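Lasso peptide isopeptidase AtxE2 (Asticcacaulis excentricus, PDB 5TXE) hydrolyses the isopeptide bond of the lasso peptides astexin-2 and astexin-3, turning the knotted substrates into linear peptides. Local coordinates at residues A[105-113]-A[123-131]; A[143-154]-A[165-176]. The protein carries 1 engineered substitution. All coordinates share one frame; numbering follows the deposited sequence.

Contact 1. Residues A[105-113]-A[123-131]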
loop_
_atom_site.group_PDB
_atom_site.type_symbol
_atom_site.label_atom_id
_atom_site.label_comp_id
_atom_site.label_asym_id
_atom_site.label_seq_id
_atom_site.Cartn_x
_atom_site.Cartn_y
_atom_site.Cartn_z
ATOM N N GLY A 105 -13.167 -14.094 13.145
ATOM C CA GLY A 105 -13.285 -12.981 14.117
ATOM C C GLY A 105 -12.033 -12.136 14.290
ATOM O O GLY A 105 -10.971 -12.387 13.710
ATOM N N GLY A 106 -12.186 -11.102 15.096
ATOM C CA GLY A 106 -11.146 -10.159 15.363
ATOM C C GLY A 106 -11.464 -8.785 14.772
ATOM O O GLY A 106 -12.285 -8.656 13.863
ATOM N N GLU A 107 -10.766 -7.791 15.325
ATOM C CA GLU A 107 -10.849 -6.417 14.905
ATOM C C GLU A 107 -9.743 -6.086 13.886
ATOM O O GLU A 107 -8.703 -6.759 13.833
ATOM C CB GLU A 107 -10.670 -5.515 16.106
ATOM C CG GLU A 107 -11.857 -5.448 17.050
ATOM C CD GLU A 107 -11.564 -4.658 18.335
ATOM O OE1 GLU A 107 -10.413 -4.457 18.733
ATOM O OE2 GLU A 107 -12.512 -4.237 19.019
ATOM N N TYR A 108 -9.944 -4.997 13.141
ATOM C CA TYR A 108 -8.979 -4.522 12.170
ATOM C C TYR A 108 -7.770 -4.069 12.933
ATOM O O TYR A 108 -7.834 -3.153 13.702
ATOM C CB TYR A 108 -9.585 -3.410 11.336
ATOM C CG TYR A 108 -8.829 -2.932 10.129
ATOM C CD1 TYR A 108 -7.769 -2.055 10.269
ATOM C CD2 TYR A 108 -9.251 -3.240 8.863
ATOM C CE1 TYR A 108 -7.121 -1.534 9.181
ATOM C CE2 TYR A 108 -8.587 -2.731 7.730
ATOM C CZ TYR A 108 -7.520 -1.888 7.888
ATOM O OH TYR A 108 -6.807 -1.349 6.820
ATOM N N LEU A 109 -6.664 -4.775 12.714
ATOM C CA LEU A 109 -5.418 -4.566 13.435
ATOM C C LEU A 109 -4.476 -3.693 12.592
ATOM O O LEU A 109 -4.013 -4.091 11.523
ATOM C CB LEU A 109 -4.788 -5.914 13.761
ATOM C CG LEU A 109 -3.780 -5.985 14.888
ATOM C CD1 LEU A 109 -3.318 -7.412 15.089
ATOM C CD2 LEU A 109 -2.564 -5.113 14.660
ATOM N N PHE A 110 -4.216 -2.485 13.061
ATOM C CA PHE A 110 -3.452 -1.553 12.271
ATOM C C PHE A 110 -1.967 -1.946 12.196
ATOM O O PHE A 110 -1.384 -2.345 13.185
ATOM C CB PHE A 110 -3.561 -0.151 12.844
ATOM C CG PHE A 110 -4.906 0.466 12.642
ATOM C CD1 PHE A 110 -5.384 0.727 11.376
ATOM C CD2 PHE A 110 -5.710 0.793 13.744
ATOM C CE1 PHE A 110 -6.653 1.272 11.163
ATOM C CE2 PHE A 110 -6.974 1.339 13.552
ATOM C CZ PHE A 110 -7.440 1.563 12.250
ATOM N N TRP A 111 -1.368 -1.738 11.040
ATOM C CA TRP A 111 0.070 -1.835 10.911
ATOM C C TRP A 111 0.674 -0.580 11.481
ATOM O O TRP A 111 0.391 0.499 10.991
ATOM C CB TRP A 111 0.408 -1.945 9.417
ATOM C CG TRP A 111 1.842 -2.280 9.084
ATOM C CD1 TRP A 111 2.907 -2.381 9.945
ATOM C CD2 TRP A 111 2.361 -2.545 7.772
ATOM N NE1 TRP A 111 4.046 -2.684 9.233
ATOM C CE2 TRP A 111 3.731 -2.788 7.905
ATOM C CE3 TRP A 111 1.786 -2.593 6.490
ATOM C CZ2 TRP A 111 4.528 -3.157 6.818
ATOM C CZ3 TRP A 111 2.586 -2.902 5.407
ATOM C CH2 TRP A 111 3.946 -3.184 5.583
ATOM N N THR A 112 1.462 -0.683 12.539
ATOM C CA THR A 112 2.109 0.483 13.113
ATOM C C THR A 112 3.571 0.212 13.247
ATOM O O THR A 112 3.979 -0.930 13.377
ATOM C CB THR A 112 1.573 0.873 14.543
ATOM O OG1 THR A 112 1.719 -0.199 15.477
ATOM C CG2 THR A 112 0.117 1.294 14.470
ATOM N N ILE A 113 4.370 1.264 13.178
ATOM C CA ILE A 113 5.832 1.172 13.367
ATOM C C ILE A 113 6.366 2.418 14.080
ATOM O O ILE A 113 5.682 3.475 14.110
ATOM C CB ILE A 113 6.594 1.093 12.003
ATOM C CG1 ILE A 113 6.286 2.310 11.117
ATOM C CG2 ILE A 113 6.297 -0.183 11.245
ATOM C CD1 ILE A 113 7.327 2.523 9.996
ATOM N N PRO A 123 -0.976 5.478 12.749
ATOM C CA PRO A 123 -1.228 4.429 11.785
ATOM C C PRO A 123 -1.519 4.985 10.386
ATOM O O PRO A 123 -2.214 5.980 10.262
ATOM C CB PRO A 123 -2.470 3.746 12.296
ATOM C CG PRO A 123 -2.738 4.255 13.649
ATOM C CD PRO A 123 -1.981 5.523 13.833
ATOM N N SER A 124 -0.951 4.365 9.352
ATOM C CA SER A 124 -1.247 4.761 7.997
ATOM C C SER A 124 -2.729 4.472 7.767
ATOM O O SER A 124 -3.362 5.129 6.980
ATOM C CB SER A 124 -0.377 3.983 7.027
ATOM O OG SER A 124 -0.827 2.624 7.024
ATOM N N GLY A 125 -3.248 3.454 8.465
ATOM C CA GLY A 125 -4.596 2.929 8.267
ATOM C C GLY A 125 -4.638 1.562 7.600
ATOM O O GLY A 125 -5.700 0.913 7.520
ATOM N N ALA A 126 -3.501 1.136 7.078
ATOM C CA ALA A 126 -3.420 -0.176 6.474
ATOM C C ALA A 126 -3.439 -1.244 7.580
ATOM O O ALA A 126 -2.904 -1.045 8.656
ATOM C CB ALA A 126 -2.118 -0.292 5.713
ATOM N N ASN A 127 -4.016 -2.389 7.271
ATOM C CA ASN A 127 -3.959 -3.558 8.156
ATOM C C ASN A 127 -2.643 -4.290 8.172
ATOM O O ASN A 127 -1.941 -4.430 7.147
ATOM C CB ASN A 127 -5.092 -4.535 7.779
ATOM C CG ASN A 127 -5.034 -4.992 6.321
ATOM O OD1 ASN A 127 -4.800 -4.202 5.376
ATOM N ND2 ASN A 127 -5.254 -6.265 6.133
ATOM N N LEU A 128 -2.305 -4.784 9.335
ATOM C CA LEU A 128 -1.112 -5.635 9.503
ATOM C C LEU A 128 -1.343 -6.948 8.823
ATOM O O LEU A 128 -2.408 -7.535 8.974
ATOM C CB LEU A 128 -0.914 -5.952 10.965
ATOM C CG LEU A 128 0.354 -6.721 11.368
ATOM C CD1 LEU A 128 1.617 -5.894 11.126
ATOM C CD2 LEU A 128 0.275 -7.129 12.828
ATOM N N THR A 129 -0.382 -7.381 8.027
ATOM C CA THR A 129 -0.389 -8.699 7.437
ATOM C C THR A 129 -0.209 -9.738 8.552
ATOM O O THR A 129 0.718 -9.654 9.360
ATOM C CB THR A 129 0.737 -8.853 6.421
ATOM O OG1 THR A 129 0.472 -8.029 5.305
ATOM C CG2 THR A 129 0.776 -10.289 5.860
ATOM N N ILE A 130 -1.119 -10.698 8.624
ATOM C CA ILE A 130 -1.066 -11.676 9.713
ATOM C C ILE A 130 -0.467 -12.963 9.109
ATOM O O ILE A 130 -1.096 -13.639 8.245
ATOM C CB ILE A 130 -2.470 -11.975 10.278
ATOM C CG1 ILE A 130 -3.156 -10.694 10.785
ATOM C CG2 ILE A 130 -2.403 -13.063 11.364
ATOM C CD1 ILE A 130 -2.406 -10.042 11.939
ATOM N N GLN A 131 0.714 -13.288 9.599
ATOM C CA GLN A 131 1.378 -14.516 9.217
ATOM C C GLN A 131 1.192 -15.590 10.279
ATOM O O GLN A 131 1.631 -15.429 11.393
ATOM C CB GLN A 131 2.877 -14.312 8.979
ATOM C CG GLN A 131 3.355 -15.410 8.009
ATOM C CD GLN A 131 4.844 -15.370 7.625
ATOM O OE1 GLN A 131 5.697 -14.713 8.274
ATOM N NE2 GLN A 131 5.159 -16.096 6.552
HETATM O O HOH W 1 -1.999 1.292 10.057
HETATM O O HOH W 2 1.545 2.261 9.299
#

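Contact 2. Residues A[143-154]-A[165-176]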
loop_
_atom_site.group_PDB
_atom_site.type_symbol
_atom_site.label_atom_id
_atom_site.label_comp_id
_atom_site.label_asym_id
_atom_site.label_seq_id
_atom_site.Cartn_x
_atom_site.Cartn_y
_atom_site.Cartn_z
ATOM N N TYR A 143 -0.948 -16.967 15.972
ATOM C CA TYR A 143 -1.039 -15.749 15.167
ATOM C C TYR A 143 -1.573 -14.665 16.051
ATOM O O TYR A 143 -2.184 -14.936 17.103
ATOM C CB TYR A 143 -1.950 -15.946 13.959
ATOM C CG TYR A 143 -3.345 -16.421 14.306
ATOM C CD1 TYR A 143 -3.593 -17.759 14.495
ATOM C CD2 TYR A 143 -4.421 -15.532 14.465
ATOM C CE1 TYR A 143 -4.852 -18.220 14.834
ATOM C CE2 TYR A 143 -5.688 -15.995 14.835
ATOM C CZ TYR A 143 -5.885 -17.343 15.021
ATOM O OH TYR A 143 -7.084 -17.875 15.377
ATOM N N LEU A 144 -1.314 -13.425 15.658
ATOM C CA LEU A 144 -1.853 -12.261 16.353
ATOM C C LEU A 144 -3.299 -11.954 15.938
ATOM O O LEU A 144 -3.678 -12.174 14.794
ATOM C CB LEU A 144 -1.009 -11.023 16.031
ATOM C CG LEU A 144 0.492 -11.160 16.296
ATOM C CD1 LEU A 144 1.167 -9.862 15.901
ATOM C CD2 LEU A 144 0.740 -11.493 17.743
ATOM N N ARG A 145 -4.083 -11.473 16.886
ATOM C CA ARG A 145 -5.466 -11.106 16.648
ATOM C C ARG A 145 -5.923 -10.171 17.713
ATOM O O ARG A 145 -5.631 -10.349 18.903
ATOM C CB ARG A 145 -6.351 -12.345 16.606
ATOM C CG ARG A 145 -7.808 -12.058 16.922
ATOM C CD ARG A 145 -8.747 -13.240 16.723
ATOM N NE ARG A 145 -10.060 -12.914 17.275
ATOM C CZ ARG A 145 -11.173 -13.642 17.107
ATOM N NH1 ARG A 145 -11.157 -14.835 16.494
ATOM N NH2 ARG A 145 -12.304 -13.170 17.616
ATOM N N GLN A 146 -6.621 -9.120 17.279
ATOM C CA GLN A 146 -7.073 -8.057 18.171
ATOM C C GLN A 146 -8.572 -8.178 18.542
ATOM O O GLN A 146 -9.408 -8.364 17.663
ATOM C CB GLN A 146 -6.875 -6.725 17.469
ATOM C CG GLN A 146 -7.243 -5.522 18.320
ATOM C CD GLN A 146 -6.908 -4.186 17.629
ATOM O OE1 GLN A 146 -5.787 -3.964 17.175
ATOM N NE2 GLN A 146 -7.875 -3.296 17.569
ATOM N N ASP A 147 -8.892 -8.030 19.831
ATOM C CA ASP A 147 -10.276 -7.939 20.291
ATOM C C ASP A 147 -10.310 -6.968 21.437
ATOM O O ASP A 147 -9.419 -6.966 22.314
ATOM C CB ASP A 147 -10.839 -9.286 20.756
ATOM C CG ASP A 147 -10.916 -10.322 19.639
ATOM O OD1 ASP A 147 -9.935 -11.081 19.431
ATOM O OD2 ASP A 147 -11.976 -10.417 18.991
ATOM N N GLN A 148 -11.341 -6.117 21.461
ATOM C CA GLN A 148 -11.431 -5.054 22.479
ATOM C C GLN A 148 -10.171 -4.210 22.570
ATOM O O GLN A 148 -9.722 -3.833 23.665
ATOM C CB GLN A 148 -11.715 -5.574 23.910
ATOM C CG GLN A 148 -13.164 -5.787 24.249
ATOM C CD GLN A 148 -13.700 -6.990 23.559
ATOM O OE1 GLN A 148 -13.107 -8.078 23.635
ATOM N NE2 GLN A 148 -14.826 -6.820 22.858
ATOM N N GLY A 149 -9.610 -3.875 21.429
ATOM C CA GLY A 149 -8.503 -2.939 21.435
ATOM C C GLY A 149 -7.188 -3.582 21.819
ATOM O O GLY A 149 -6.221 -2.892 21.926
ATOM N N ARG A 150 -7.131 -4.893 22.048
ATOM C CA ARG A 150 -5.895 -5.510 22.573
ATOM C C ARG A 150 -5.466 -6.630 21.651
ATOM O O ARG A 150 -6.262 -7.495 21.286
ATOM C CB ARG A 150 -6.078 -6.000 24.031
ATOM C CG ARG A 150 -4.873 -6.719 24.699
ATOM C CD ARG A 150 -3.658 -5.832 25.042
ATOM N NE ARG A 150 -4.046 -4.603 25.747
ATOM C CZ ARG A 150 -4.400 -4.564 27.033
ATOM N NH1 ARG A 150 -4.404 -5.676 27.783
ATOM N NH2 ARG A 150 -4.755 -3.416 27.572
ATOM N N VAL A 151 -4.189 -6.636 21.268
ATOM C CA VAL A 151 -3.631 -7.713 20.446
ATOM C C VAL A 151 -3.099 -8.877 21.321
ATOM O O VAL A 151 -2.194 -8.728 22.151
ATOM C CB VAL A 151 -2.470 -7.203 19.606
ATOM C CG1 VAL A 151 -1.937 -8.317 18.727
ATOM C CG2 VAL A 151 -2.954 -6.047 18.731
ATOM N N ARG A 152 -3.652 -10.029 21.067
ATOM C CA ARG A 152 -3.288 -11.249 21.800
ATOM C C ARG A 152 -2.742 -12.279 20.809
ATOM O O ARG A 152 -2.935 -12.146 19.593
ATOM C CB ARG A 152 -4.542 -11.837 22.401
ATOM C CG ARG A 152 -5.228 -10.931 23.416
ATOM C CD ARG A 152 -6.488 -11.596 24.010
ATOM N NE ARG A 152 -7.146 -10.681 24.926
ATOM C CZ ARG A 152 -7.864 -9.619 24.564
ATOM N NH1 ARG A 152 -8.059 -9.287 23.296
ATOM N NH2 ARG A 152 -8.344 -8.854 25.499
ATOM N N VAL A 153 -2.129 -13.330 21.328
ATOM C CA VAL A 153 -1.816 -14.503 20.509
ATOM C C VAL A 153 -2.957 -15.505 20.642
ATOM O O VAL A 153 -3.374 -15.848 21.762
ATOM C CB VAL A 153 -0.513 -15.179 20.936
ATOM C CG1 VAL A 153 -0.289 -16.384 20.065
ATOM C CG2 VAL A 153 0.649 -14.211 20.808
ATOM N N TRP A 154 -3.436 -15.966 19.507
ATOM C CA TRP A 154 -4.421 -16.972 19.470
ATOM C C TRP A 154 -3.779 -18.251 18.931
ATOM O O TRP A 154 -2.813 -18.207 18.190
ATOM C CB TRP A 154 -5.620 -16.579 18.574
ATOM C CG TRP A 154 -6.580 -15.574 19.223
ATOM C CD1 TRP A 154 -6.250 -14.373 19.726
ATOM C CD2 TRP A 154 -7.983 -15.719 19.414
ATOM N NE1 TRP A 154 -7.359 -13.753 20.242
ATOM C CE2 TRP A 154 -8.442 -14.553 20.044
ATOM C CE3 TRP A 154 -8.909 -16.729 19.102
ATOM C CZ2 TRP A 154 -9.786 -14.339 20.361
ATOM C CZ3 TRP A 154 -10.248 -16.533 19.456
ATOM C CH2 TRP A 154 -10.663 -15.354 20.096
ATOM N N PRO A 165 -7.670 -17.473 22.595
ATOM C CA PRO A 165 -6.503 -16.703 22.930
ATOM C C PRO A 165 -5.672 -17.440 23.965
ATOM O O PRO A 165 -6.237 -17.944 24.953
ATOM C CB PRO A 165 -7.092 -15.421 23.554
ATOM C CG PRO A 165 -8.444 -15.787 24.069
ATOM C CD PRO A 165 -8.919 -16.893 23.131
ATOM N N VAL A 166 -4.348 -17.467 23.778
ATOM C CA VAL A 166 -3.449 -18.124 24.736
ATOM C C VAL A 166 -2.443 -17.200 25.368
ATOM O O VAL A 166 -1.870 -17.510 26.386
ATOM C CB VAL A 166 -2.770 -19.332 24.106
ATOM C CG1 VAL A 166 -3.822 -20.377 23.725
ATOM C CG2 VAL A 166 -1.990 -18.945 22.851
ATOM N N ILE A 167 -2.233 -16.026 24.805
ATOM C CA ILE A 167 -1.365 -15.084 25.461
ATOM C C ILE A 167 -2.016 -13.715 25.435
ATOM O O ILE A 167 -2.389 -13.220 24.357
ATOM C CB ILE A 167 0.017 -15.008 24.734
ATOM C CG1 ILE A 167 0.639 -16.399 24.572
ATOM C CG2 ILE A 167 0.982 -14.139 25.519
ATOM C CD1 ILE A 167 1.962 -16.412 23.838
ATOM N N GLU A 168 -2.040 -13.071 26.600
ATOM C CA GLU A 168 -2.467 -11.692 26.709
ATOM C C GLU A 168 -1.546 -11.011 27.678
ATOM O O GLU A 168 -1.126 -11.616 28.632
ATOM C CB GLU A 168 -3.881 -11.602 27.276
ATOM C CG GLU A 168 -4.374 -10.171 27.351
ATOM C CD GLU A 168 -5.757 -10.042 27.998
ATOM O OE1 GLU A 168 -6.556 -10.996 27.923
ATOM O OE2 GLU A 168 -6.035 -8.946 28.549
ATOM N N ASP A 169 -1.248 -9.743 27.472
ATOM C CA ASP A 169 -0.567 -9.005 28.509
ATOM C C ASP A 169 -1.079 -7.564 28.614
ATOM O O ASP A 169 -1.982 -7.175 27.892
ATOM C CB ASP A 169 0.927 -9.110 28.232
ATOM C CG ASP A 169 1.766 -9.247 29.522
ATOM O OD1 ASP A 169 1.486 -8.482 30.499
ATOM O OD2 ASP A 169 2.722 -10.082 29.523
ATOM N N ALA A 170 -0.509 -6.777 29.508
ATOM C CA ALA A 170 -0.799 -5.325 29.570
ATOM C C ALA A 170 -0.437 -4.547 28.287
ATOM O O ALA A 170 -0.899 -3.427 28.081
ATOM C CB ALA A 170 -0.066 -4.695 30.737
ATOM N N TYR A 171 0.345 -5.158 27.411
ATOM C CA TYR A 171 0.766 -4.526 26.170
ATOM C C TYR A 171 0.305 -5.387 25.030
ATOM O O TYR A 171 0.009 -6.621 25.214
ATOM C CB TYR A 171 2.278 -4.343 26.178
ATOM C CG TYR A 171 3.065 -5.569 26.553
ATOM C CD1 TYR A 171 3.389 -5.851 27.889
ATOM C CD2 TYR A 171 3.521 -6.418 25.591
ATOM C CE1 TYR A 171 4.127 -6.973 28.239
ATOM C CE2 TYR A 171 4.260 -7.543 25.919
ATOM C CZ TYR A 171 4.551 -7.817 27.248
ATOM O OH TYR A 171 5.297 -8.907 27.549
ATOM N N ASP A 172 0.198 -4.768 23.855
ATOM C CA ASP A 172 -0.093 -5.545 22.658
ATOM C C ASP A 172 1.072 -6.501 22.338
ATOM O O ASP A 172 2.253 -6.074 22.356
ATOM C CB ASP A 172 -0.307 -4.666 21.419
ATOM C CG ASP A 172 -1.592 -3.837 21.487
ATOM O OD1 ASP A 172 -2.637 -4.254 22.109
ATOM O OD2 ASP A 172 -1.535 -2.777 20.843
ATOM N N ILE A 173 0.749 -7.740 21.970
ATOM C CA ILE A 173 1.799 -8.644 21.565
ATOM C C ILE A 173 2.163 -8.249 20.139
ATOM O O ILE A 173 1.268 -8.060 19.306
ATOM C CB ILE A 173 1.338 -10.089 21.538
ATOM C CG1 ILE A 173 0.761 -10.540 22.889
ATOM C CG2 ILE A 173 2.500 -10.994 21.115
ATOM C CD1 ILE A 173 1.556 -10.065 24.081
ATOM N N GLU A 174 3.457 -8.220 19.833
ATOM C CA GLU A 174 3.948 -7.779 18.502
ATOM C C GLU A 174 4.407 -8.892 17.603
ATOM O O GLU A 174 4.473 -8.698 16.412
ATOM C CB GLU A 174 5.062 -6.733 18.658
ATOM C CG GLU A 174 4.477 -5.436 19.221
ATOM C CD GLU A 174 5.484 -4.357 19.588
ATOM O OE1 GLU A 174 6.672 -4.435 19.155
ATOM O OE2 GLU A 174 5.078 -3.401 20.304
ATOM N N ASP A 175 4.728 -10.071 18.172
ATOM C CA ASP A 175 5.159 -11.209 17.372
ATOM C C ASP A 175 5.185 -12.458 18.250
ATOM O O ASP A 175 5.214 -12.373 19.470
ATOM C CB ASP A 175 6.589 -10.993 16.831
ATOM C CG ASP A 175 6.848 -11.723 15.510
ATOM O OD1 ASP A 175 6.007 -12.521 14.998
ATOM O OD2 ASP A 175 7.953 -11.543 14.983
ATOM N N VAL A 176 5.238 -13.594 17.582
ATOM C CA VAL A 176 5.199 -14.885 18.233
ATOM C C VAL A 176 5.804 -15.973 17.308
ATOM O O VAL A 176 5.675 -15.887 16.083
ATOM C CB VAL A 176 3.728 -15.221 18.583
ATOM C CG1 VAL A 176 2.883 -15.349 17.309
ATOM C CG2 VAL A 176 3.657 -16.493 19.418
HETATM O O HOH W 3 -1.673 -8.484 24.772
#

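Contact 1. Residues A[105-113]-A[123-131]
Leu128 meets Leu109 and Trp111 with its CB and both methyls. Its CB lies 3.7 Å from the carbonyl oxygen Leu109 O. CG stands anti to the backbone N (chi1 -174°), beside the carbonyl carbon, and from there its two methyls branch to different neighbours. CD2 meets Leu109 CD2 at 3.9 Å, and the two leucines run alongside each other in the same direction. CD1 comes up to Trp111 CD1, and there the leucine lies roughly perpendicular to the tryptophan side chain. The backbones are held by two nearly straight bonds. Leu128 N donates to Leu109 O at 2.9 Å, and Trp111 N donates to Ala126 O. These bracket a single bridge between Phe110 and Asn127. Both segments belong to one long irregular loop that leads from strand 100-104, in one antiparallel sheet, to strand 133-134, in the next, in the beta-propeller that prolyl oligopeptidase relatives share. The loop runs to the active site: the side chain of Ser124 lies about 5 Å from that of His638, inferred to belong to the charge relay. Ser124 OG bonds to the backbone of the bound peptide and also accepts from Ala126 N, an ST turn. Tyr108 grips the same turn. Its OH donates to Gly125 O at 2.6 Å, in the carbonyl plane, while Asn127 CB sits over the ring face, 4.0 Å from the centroid. Gly125 O also meets the edge of the Phe110 ring, whose CE1 is 3.8 Å away. That ring packs edge-to-face against His637 and Trp641. A water joins the backbones further: it donates to Trp111 O and Ala126 O and accepts from Gly125 N. At the start of 123-131, Pro123 CB rests 4.1 Å from Phe110 CB.

Contact 2. Residues A[143-154]-A[165-176]
Val153 sits opposite Ile167 in the antiparallel hairpin of strands 150-157 and 163-167, at the outer end of a four-stranded propeller sheet. The pairing is broken by a classic beta bulge. Val153 O accepts from both Val166 N, at 2.8 Å, and Ile167 N, while Val153 N donates back to Ile167 O. The valine side chain is wedged between this edge strand and the next sheet. CB packs on Ile167 CB. CG2 touches Ile173 CG2 at 3.7 Å and also Val176 CB, from the segment that leads into the next sheet.

Arg150 bends at chi2 and chi3 (70° and 48°), which folds its guanidinium over the loop that follows Ile167. Ala170 O lies over one face of the group. Long salt bridges run from NH1 to Glu168 OE2 and from NE to Asp172 OD1. The same Asp172 OD1 accepts a straight bond from Val151 N at 3.0 Å. Arg152 joins this network by an extended chain alongside Glu168. Its NE donates to Glu168 OE1 at 3.1 Å, from above the carboxylate plane, and its NH1 donates to Asp147 O. With an alanine in place of Arg152, Glu168 would probably lose its short salt bridge and keep the long one to Arg150, and Asp147 O would lose one of its two donors.

Pro165 pairs with Trp154 and lies flat on its indole. Arg145 CD covers the opposite face. Pro165 CD stands 3.7 Å from the centroid of the six-membered ring of Trp154, only 4° off the normal.

From the N terminus, the chain leaves strand 100-104 and enters contact 1, which closes the short loop carrying Trp116, a residue that binds astexin-3. It then passes through strand 133-134 into contact 2. That contact closes the hairpin turn between strands 150-157 and 163-167, and it goes on to bring strand 173-178 of the following sheet against it. The two contacts lie in series, neither nested nor crossed, with centres 12 Å apart. They still touch. Glu107 N probably bonds to Gln146 O, and Glu107 OE1 to Gly149 N. The active-site loop of contact 1 is thereby tied to the turn between strands 140-147 and 150-157, at one end of contact 2.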